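Long-range contact in mannitol dehydrogenase (Pseudomonas fluorescens, PDB 1LJ8), which probably catalyses the NAD-dependent interconversion of mannitol and fructose, as a long-chain dehydrogenase of the mannitol dehydrogenase family: residues Q175-M187 with W264-W277. Sequence-based numbering, arbitrary orientation.
Sequences QRRAAGIPAFTVM and WVLEDKFVNGRPAW
Three aromatic rings, W264, F270 and W277, gather round the selenium end of M187, a selenomethionine. W264 and F270 both turn an edge to it: F270 CE2 lies 3.7 Å from M187 SE, which sits in the ring plane, and M187 CE lies 3.7 Å from W264 CZ2, in the plane of that ring; M187 SE makes Met-aromatic contacts at the edges of both F270 and W264. W277 is met obliquely, its CH2 3.6 Å from M187 SE, while its two faces are taken by P275 CG and by W264 CH2. One face of W264 carries L266 CD1, and one face of F270 carries R274 CB. The M187 chain runs extended as far as SE and bends only at its last torsion (chi3 74°), which swings CE in among the two indoles. M187 belongs to strand 185-188, an outermost strand of the mixed Rossmann sheet, parallel to strand 126-129; the segment 264-277 leaves strand 263-266 and crosses the face of the sheet on which T185 and M187 stand, F270 and P275 reaching I126 of strand 126-129, with W264 about 7 Å in side-chain distance from F37 of the NAD site. Further along, T185 OG1 accepts V271 N at 2.9 Å, a bent bond (138°). It points there because OG1 stands anti to the carbonyl carbon (chi1 -64°), and its own proton goes to a water that also accepts from N272 N and donates to G273 O; S223 is a further partner of this hydroxyl. T185 CG2 touches the F270 ring at CD2 (3.8 Å), the two side chains crossing at about a right angle. At the far end N272 ND2 makes a weak bond to A183 O (3.1 Å), next to R176, whose NE and NH2 both hold P182 O in the guanidinium plane. I181 CG2 covers one face of that group, and NH1 reaches L119 O. F184 O, near V271 CG2, is buried without a polar partner.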
ATOM      1  N   GLN A 175       4.254 -15.718 -23.739  1.00 18.52           N
ATOM      2  CA  GLN A 175       3.402 -15.518 -24.922  1.00 18.85           C
ATOM      3  C   GLN A 175       3.909 -14.345 -25.777  1.00 20.70           C
ATOM      4  O   GLN A 175       3.943 -14.447 -27.026  1.00 19.77           O
ATOM      5  CB  GLN A 175       1.950 -15.277 -24.475  1.00 19.51           C
ATOM      6  CG  GLN A 175       0.917 -15.247 -25.620  1.00 21.88           C
ATOM      7  CD  GLN A 175      -0.503 -15.371 -25.104  1.00 21.28           C
ATOM      8  OE1 GLN A 175      -0.838 -16.348 -24.426  1.00 25.03           O
ATOM      9  NE2 GLN A 175      -1.356 -14.397 -25.430  1.00 21.83           N
ATOM     10  N   ARG A 176       4.287 -13.227 -25.140  1.00 19.72           N
ATOM     11  CA  ARG A 176       4.822 -12.099 -25.902  1.00 19.99           C
ATOM     12  C   ARG A 176       6.075 -12.525 -26.682  1.00 22.07           C
ATOM     13  O   ARG A 176       6.206 -12.217 -27.883  1.00 23.35           O
ATOM     14  CB  ARG A 176       5.176 -10.880 -25.002  1.00 18.33           C
ATOM     15  CG  ARG A 176       3.930 -10.233 -24.363  1.00 17.09           C
ATOM     16  CD  ARG A 176       4.324  -9.186 -23.295  1.00 14.18           C
ATOM     17  NE  ARG A 176       4.647  -7.873 -23.871  1.00 15.81           N
ATOM     18  CZ  ARG A 176       3.795  -6.860 -23.987  1.00 15.70           C
ATOM     19  NH1 ARG A 176       2.540  -6.966 -23.555  1.00 16.48           N
ATOM     20  NH2 ARG A 176       4.175  -5.748 -24.590  1.00 16.16           N
ATOM     21  N   ARG A 177       6.976 -13.229 -26.006  1.00 23.26           N
ATOM     22  CA  ARG A 177       8.214 -13.696 -26.654  1.00 27.33           C
ATOM     23  C   ARG A 177       7.940 -14.557 -27.888  1.00 28.40           C
ATOM     24  O   ARG A 177       8.591 -14.403 -28.927  1.00 27.83           O
ATOM     25  CB  ARG A 177       9.045 -14.517 -25.698  1.00 27.31           C
ATOM     26  CG  ARG A 177       9.544 -13.770 -24.526  1.00 29.63           C
ATOM     27  CD  ARG A 177      10.441 -14.694 -23.741  1.00 29.56           C
ATOM     28  NE  ARG A 177      11.615 -15.103 -24.521  1.00 28.71           N
ATOM     29  CZ  ARG A 177      12.437 -16.079 -24.157  1.00 30.31           C
ATOM     30  NH1 ARG A 177      12.202 -16.771 -23.037  1.00 30.08           N
ATOM     31  NH2 ARG A 177      13.541 -16.319 -24.870  1.00 30.33           N
ATOM     32  N   ALA A 178       6.961 -15.449 -27.760  1.00 28.18           N
ATOM     33  CA  ALA A 178       6.620 -16.343 -28.837  1.00 28.81           C
ATOM     34  C   ALA A 178       6.002 -15.572 -29.995  1.00 30.21           C
ATOM     35  O   ALA A 178       6.004 -16.046 -31.142  1.00 30.95           O
ATOM     36  CB  ALA A 178       5.672 -17.412 -28.328  1.00 29.11           C
ATOM     37  N   ALA A 179       5.504 -14.368 -29.727  1.00 27.20           N
ATOM     38  CA  ALA A 179       4.905 -13.570 -30.789  1.00 27.22           C
ATOM     39  C   ALA A 179       5.858 -12.497 -31.315  1.00 26.82           C
ATOM     40  O   ALA A 179       5.495 -11.703 -32.200  1.00 29.03           O
ATOM     41  CB  ALA A 179       3.629 -12.916 -30.277  1.00 27.19           C
ATOM     42  N   GLY A 180       7.065 -12.474 -30.779  1.00 23.87           N
ATOM     43  CA  GLY A 180       8.020 -11.455 -31.159  1.00 23.76           C
ATOM     44  C   GLY A 180       7.623 -10.090 -30.594  1.00 23.21           C
ATOM     45  O   GLY A 180       8.010  -9.052 -31.141  1.00 24.46           O
ATOM     46  N   ILE A 181       6.859 -10.083 -29.498  1.00 20.76           N
ATOM     47  CA  ILE A 181       6.390  -8.835 -28.873  1.00 20.12           C
ATOM     48  C   ILE A 181       7.361  -8.480 -27.732  1.00 19.95           C
ATOM     49  O   ILE A 181       7.735  -9.350 -26.942  1.00 21.37           O
ATOM     50  CB  ILE A 181       4.943  -9.053 -28.345  1.00 19.41           C
ATOM     51  CG1 ILE A 181       3.993  -9.202 -29.566  1.00 21.20           C
ATOM     52  CG2 ILE A 181       4.502  -7.904 -27.439  1.00 20.17           C
ATOM     53  CD1 ILE A 181       2.539  -9.553 -29.195  1.00 23.15           C
ATOM     54  N   PRO A 182       7.801  -7.209 -27.651  1.00 20.74           N
ATOM     55  CA  PRO A 182       8.735  -6.840 -26.573  1.00 19.63           C
ATOM     56  C   PRO A 182       8.118  -6.904 -25.181  1.00 18.62           C
ATOM     57  O   PRO A 182       6.898  -6.819 -25.018  1.00 18.32           O
ATOM     58  CB  PRO A 182       9.176  -5.421 -26.915  1.00 20.51           C
ATOM     59  CG  PRO A 182       8.178  -4.912 -27.841  1.00 23.74           C
ATOM     60  CD  PRO A 182       7.543  -6.091 -28.563  1.00 20.27           C
ATOM     61  N   ALA A 183       8.983  -7.039 -24.194  1.00 17.67           N
ATOM     62  CA  ALA A 183       8.563  -7.092 -22.799  1.00 16.74           C
ATOM     63  C   ALA A 183       7.890  -5.786 -22.378  1.00 14.89           C
ATOM     64  O   ALA A 183       8.039  -4.745 -23.028  1.00 17.08           O
ATOM     65  CB  ALA A 183       9.796  -7.306 -21.906  1.00 16.84           C
ATOM     66  N   PHE A 184       7.131  -5.858 -21.291  1.00 14.82           N
ATOM     67  CA  PHE A 184       6.554  -4.650 -20.681  1.00 13.35           C
ATOM     68  C   PHE A 184       7.430  -4.339 -19.435  1.00 12.86           C
ATOM     69  O   PHE A 184       8.258  -5.143 -19.044  1.00 11.93           O
ATOM     70  CB  PHE A 184       5.106  -4.890 -20.229  1.00 12.37           C
ATOM     71  CG  PHE A 184       4.864  -6.245 -19.600  1.00 12.23           C
ATOM     72  CD1 PHE A 184       5.414  -6.582 -18.356  1.00 12.81           C
ATOM     73  CD2 PHE A 184       4.013  -7.157 -20.242  1.00 14.49           C
ATOM     74  CE1 PHE A 184       5.123  -7.797 -17.744  1.00 13.82           C
ATOM     75  CE2 PHE A 184       3.716  -8.381 -19.645  1.00 14.27           C
ATOM     76  CZ  PHE A 184       4.267  -8.694 -18.398  1.00 12.63           C
ATOM     77  N   THR A 185       7.288  -3.146 -18.864  1.00 12.20           N
ATOM     78  CA  THR A 185       7.965  -2.778 -17.627  1.00 11.76           C
ATOM     79  C   THR A 185       7.005  -3.239 -16.519  1.00 11.01           C
ATOM     80  O   THR A 185       5.772  -3.212 -16.703  1.00 12.49           O
ATOM     81  CB  THR A 185       8.083  -1.226 -17.511  1.00 11.27           C
ATOM     82  OG1 THR A 185       8.917  -0.727 -18.562  1.00 13.03           O
ATOM     83  CG2 THR A 185       8.660  -0.810 -16.158  1.00 11.78           C
ATOM     84  N   VAL A 186       7.539  -3.694 -15.400  1.00 11.32           N
ATOM     85  CA  VAL A 186       6.704  -4.049 -14.241  1.00 12.46           C
ATOM     86  C   VAL A 186       6.966  -2.922 -13.233  1.00 13.04           C
ATOM     87  O   VAL A 186       8.097  -2.717 -12.760  1.00 12.99           O
ATOM     88  CB  VAL A 186       7.050  -5.392 -13.619  1.00 11.82           C
ATOM     89  CG1 VAL A 186       6.014  -5.701 -12.486  1.00 12.75           C
ATOM     90  CG2 VAL A 186       6.894  -6.495 -14.668  1.00 14.14           C
HETATM   91  N   MSE A 187       5.892  -2.197 -12.930  1.00 11.59           N
HETATM   92  CA  MSE A 187       5.957  -0.995 -12.096  1.00 10.76           C
HETATM   93  C   MSE A 187       5.248  -1.139 -10.763  1.00 11.40           C
HETATM   94  O   MSE A 187       4.041  -0.938 -10.681  1.00 11.36           O
HETATM   95  CB  MSE A 187       5.346   0.166 -12.938  1.00 11.09           C
HETATM   96  CG  MSE A 187       5.595   1.563 -12.369  1.00 12.80           C
HETATM   97 SE   MSE A 187       4.732   2.968 -13.412  1.00 19.57          SE
HETATM   98  CE  MSE A 187       2.846   2.727 -12.909  1.00 14.46           C
ATOM     99  N   TRP A 264       4.664  11.547  -6.477  1.00 13.13           N
ATOM    100  CA  TRP A 264       5.139  10.310  -7.125  1.00 14.06           C
ATOM    101  C   TRP A 264       6.558  10.633  -7.606  1.00 14.02           C
ATOM    102  O   TRP A 264       6.733  11.537  -8.413  1.00 14.61           O
ATOM    103  CB  TRP A 264       4.261  10.018  -8.351  1.00 12.08           C
ATOM    104  CG  TRP A 264       4.441   8.646  -8.950  1.00 12.97           C
ATOM    105  CD1 TRP A 264       5.308   7.672  -8.552  1.00 14.34           C
ATOM    106  CD2 TRP A 264       3.689   8.107 -10.043  1.00 11.82           C
ATOM    107  NE1 TRP A 264       5.128   6.532  -9.337  1.00 14.25           N
ATOM    108  CE2 TRP A 264       4.143   6.784 -10.256  1.00 12.15           C
ATOM    109  CE3 TRP A 264       2.664   8.615 -10.861  1.00 13.16           C
ATOM    110  CZ2 TRP A 264       3.606   5.958 -11.258  1.00 13.09           C
ATOM    111  CZ3 TRP A 264       2.119   7.796 -11.866  1.00 14.44           C
ATOM    112  CH2 TRP A 264       2.597   6.471 -12.055  1.00 12.45           C
ATOM    113  N   VAL A 265       7.546   9.923  -7.078  1.00 13.65           N
ATOM    114  CA  VAL A 265       8.903  10.099  -7.566  1.00 15.09           C
ATOM    115  C   VAL A 265       9.272   8.702  -8.116  1.00 14.94           C
ATOM    116  O   VAL A 265       9.154   7.709  -7.403  1.00 14.46           O
ATOM    117  CB  VAL A 265       9.865  10.483  -6.460  1.00 16.66           C
ATOM    118  CG1 VAL A 265      11.252  10.758  -7.146  1.00 18.62           C
ATOM    119  CG2 VAL A 265       9.351  11.734  -5.714  1.00 17.44           C
ATOM    120  N   LEU A 266       9.672   8.659  -9.379  1.00 15.70           N
ATOM    121  CA  LEU A 266       9.962   7.406 -10.094  1.00 16.50           C
ATOM    122  C   LEU A 266      11.366   7.370 -10.662  1.00 16.71           C
ATOM    123  O   LEU A 266      11.920   8.401 -11.042  1.00 17.86           O
ATOM    124  CB  LEU A 266       9.048   7.281 -11.351  1.00 17.73           C
ATOM    125  CG  LEU A 266       7.842   6.395 -11.575  1.00 19.34           C
ATOM    126  CD1 LEU A 266       7.144   6.731 -12.904  1.00 18.38           C
ATOM    127  CD2 LEU A 266       8.266   4.944 -11.518  1.00 14.62           C
ATOM    128  N   GLU A 267      11.899   6.161 -10.786  1.00 15.50           N
ATOM    129  CA  GLU A 267      13.154   5.982 -11.493  1.00 15.74           C
ATOM    130  C   GLU A 267      12.725   5.789 -12.964  1.00 15.74           C
ATOM    131  O   GLU A 267      11.786   5.033 -13.252  1.00 15.26           O
ATOM    132  CB  GLU A 267      13.894   4.755 -10.977  1.00 15.83           C
ATOM    133  CG  GLU A 267      14.447   5.018  -9.579  1.00 16.17           C
ATOM    134  CD  GLU A 267      15.062   3.806  -8.952  1.00 15.76           C
ATOM    135  OE1 GLU A 267      14.912   2.651  -9.498  1.00 15.31           O
ATOM    136  OE2 GLU A 267      15.684   4.027  -7.897  1.00 15.85           O
ATOM    137  N   ASP A 268      13.369   6.479 -13.894  1.00 12.34           N
ATOM    138  CA  ASP A 268      12.975   6.382 -15.298  1.00 15.22           C
ATOM    139  C   ASP A 268      13.569   5.162 -15.982  1.00 15.11           C
ATOM    140  O   ASP A 268      14.484   5.276 -16.823  1.00 14.98           O
ATOM    141  CB  ASP A 268      13.394   7.660 -16.027  1.00 14.66           C
ATOM    142  CG  ASP A 268      12.582   7.922 -17.291  1.00 16.31           C
ATOM    143  OD1 ASP A 268      11.784   7.060 -17.727  1.00 16.04           O
ATOM    144  OD2 ASP A 268      12.769   9.008 -17.874  1.00 17.18           O
ATOM    145  N   LYS A 269      13.014   3.999 -15.647  1.00 14.82           N
ATOM    146  CA  LYS A 269      13.496   2.712 -16.155  1.00 15.27           C
ATOM    147  C   LYS A 269      12.334   1.961 -16.778  1.00 15.94           C
ATOM    148  O   LYS A 269      11.741   1.088 -16.130  1.00 15.96           O
ATOM    149  CB  LYS A 269      14.062   1.896 -14.988  1.00 15.93           C
ATOM    150  CG  LYS A 269      15.276   2.491 -14.309  1.00 16.37           C
ATOM    151  CD  LYS A 269      15.712   1.655 -13.084  1.00 19.12           C
ATOM    152  CE  LYS A 269      16.860   2.331 -12.357  1.00 22.13           C
ATOM    153  NZ  LYS A 269      17.178   1.549 -11.099  1.00 25.11           N
ATOM    154  N   PHE A 270      12.010   2.297 -18.030  1.00 15.66           N
ATOM    155  CA  PHE A 270      10.869   1.688 -18.731  1.00 14.22           C
ATOM    156  C   PHE A 270      11.397   1.146 -20.046  1.00 18.21           C
ATOM    157  O   PHE A 270      11.902   1.907 -20.873  1.00 19.87           O
ATOM    158  CB  PHE A 270       9.786   2.749 -18.970  1.00 14.39           C
ATOM    159  CG  PHE A 270       9.101   3.193 -17.718  1.00 13.72           C
ATOM    160  CD1 PHE A 270       9.749   4.049 -16.812  1.00 13.87           C
ATOM    161  CD2 PHE A 270       7.863   2.662 -17.363  1.00 14.06           C
ATOM    162  CE1 PHE A 270       9.181   4.348 -15.569  1.00 13.57           C
ATOM    163  CE2 PHE A 270       7.291   2.944 -16.150  1.00 13.40           C
ATOM    164  CZ  PHE A 270       7.943   3.791 -15.220  1.00 11.82           C
ATOM    165  N   VAL A 271      11.262  -0.166 -20.240  1.00 17.04           N
ATOM    166  CA  VAL A 271      11.799  -0.787 -21.430  1.00 17.96           C
ATOM    167  C   VAL A 271      10.968  -0.561 -22.680  1.00 19.09           C
ATOM    168  O   VAL A 271      11.512  -0.597 -23.790  1.00 19.35           O
ATOM    169  CB  VAL A 271      11.941  -2.324 -21.243  1.00 18.92           C
ATOM    170  CG1 VAL A 271      13.048  -2.647 -20.241  1.00 21.03           C
ATOM    171  CG2 VAL A 271      10.623  -2.916 -20.728  1.00 16.95           C
ATOM    172  N   ASN A 272       9.679  -0.311 -22.506  1.00 16.96           N
ATOM    173  CA  ASN A 272       8.759  -0.201 -23.639  1.00 17.29           C
ATOM    174  C   ASN A 272       7.905   1.083 -23.578  1.00 17.46           C
ATOM    175  O   ASN A 272       6.714   1.070 -23.921  1.00 18.02           O
ATOM    176  CB  ASN A 272       7.862  -1.483 -23.633  1.00 17.91           C
ATOM    177  CG  ASN A 272       7.215  -1.797 -24.983  1.00 19.96           C
ATOM    178  OD1 ASN A 272       7.322  -1.036 -25.933  1.00 18.73           O
ATOM    179  ND2 ASN A 272       6.513  -2.949 -25.059  1.00 19.59           N
ATOM    180  N   GLY A 273       8.516   2.176 -23.120  1.00 14.95           N
ATOM    181  CA  GLY A 273       7.821   3.457 -23.069  1.00 15.98           C
ATOM    182  C   GLY A 273       6.968   3.722 -21.838  1.00 15.06           C
ATOM    183  O   GLY A 273       6.782   2.845 -20.992  1.00 15.45           O
ATOM    184  N   ARG A 274       6.456   4.949 -21.728  1.00 15.29           N
ATOM    185  CA  ARG A 274       5.625   5.276 -20.581  1.00 15.20           C
ATOM    186  C   ARG A 274       4.953   6.576 -20.904  1.00 14.97           C
ATOM    187  O   ARG A 274       5.403   7.290 -21.822  1.00 15.86           O
ATOM    188  CB  ARG A 274       6.506   5.493 -19.328  1.00 15.62           C
ATOM    189  CG  ARG A 274       7.585   6.640 -19.525  1.00 14.79           C
ATOM    190  CD  ARG A 274       8.130   7.135 -18.156  1.00 18.26           C
ATOM    191  NE  ARG A 274       9.239   8.106 -18.239  1.00 16.39           N
ATOM    192  CZ  ARG A 274       9.086   9.422 -18.432  1.00 18.07           C
ATOM    193  NH1 ARG A 274       7.852   9.960 -18.588  1.00 14.89           N
ATOM    194  NH2 ARG A 274      10.164  10.219 -18.416  1.00 16.88           N
ATOM    195  N   PRO A 275       3.873   6.908 -20.175  1.00 14.72           N
ATOM    196  CA  PRO A 275       3.180   8.195 -20.407  1.00 14.86           C
ATOM    197  C   PRO A 275       4.158   9.308 -19.961  1.00 15.60           C
ATOM    198  O   PRO A 275       5.003   9.093 -19.065  1.00 16.49           O
ATOM    199  CB  PRO A 275       1.984   8.160 -19.438  1.00 15.12           C
ATOM    200  CG  PRO A 275       1.783   6.630 -19.129  1.00 12.94           C
ATOM    201  CD  PRO A 275       3.206   6.078 -19.156  1.00 13.83           C
ATOM    202  N   ALA A 276       3.996  10.500 -20.537  1.00 16.17           N
ATOM    203  CA  ALA A 276       4.792  11.680 -20.163  1.00 16.60           C
ATOM    204  C   ALA A 276       4.265  12.271 -18.826  1.00 14.78           C
ATOM    205  O   ALA A 276       3.856  13.440 -18.745  1.00 14.74           O
ATOM    206  CB  ALA A 276       4.694  12.731 -21.297  1.00 17.13           C
ATOM    207  N   TRP A 277       4.276  11.461 -17.777  1.00 14.82           N
ATOM    208  CA  TRP A 277       3.760  11.883 -16.463  1.00 15.02           C
ATOM    209  C   TRP A 277       4.464  13.124 -15.893  1.00 14.88           C
ATOM    210  O   TRP A 277       3.900  13.827 -15.047  1.00 15.29           O
ATOM    211  CB  TRP A 277       3.902  10.726 -15.452  1.00 14.91           C
ATOM    212  CG  TRP A 277       2.902   9.580 -15.635  1.00 13.57           C
ATOM    213  CD1 TRP A 277       1.521   9.665 -15.726  1.00 14.42           C
ATOM    214  CD2 TRP A 277       3.213   8.174 -15.615  1.00 13.23           C
ATOM    215  NE1 TRP A 277       0.974   8.372 -15.759  1.00 13.27           N
ATOM    216  CE2 TRP A 277       1.989   7.459 -15.690  1.00 11.38           C
ATOM    217  CE3 TRP A 277       4.421   7.451 -15.541  1.00 13.58           C
ATOM    218  CZ2 TRP A 277       1.934   6.049 -15.700  1.00 12.00           C
ATOM    219  CZ3 TRP A 277       4.361   6.051 -15.551  1.00 13.56           C
ATOM    220  CH2 TRP A 277       3.122   5.372 -15.635  1.00 12.39           C
TER
HETATM  221  O   HOH W   1       7.386   0.132 -20.589  1.00 13.02           O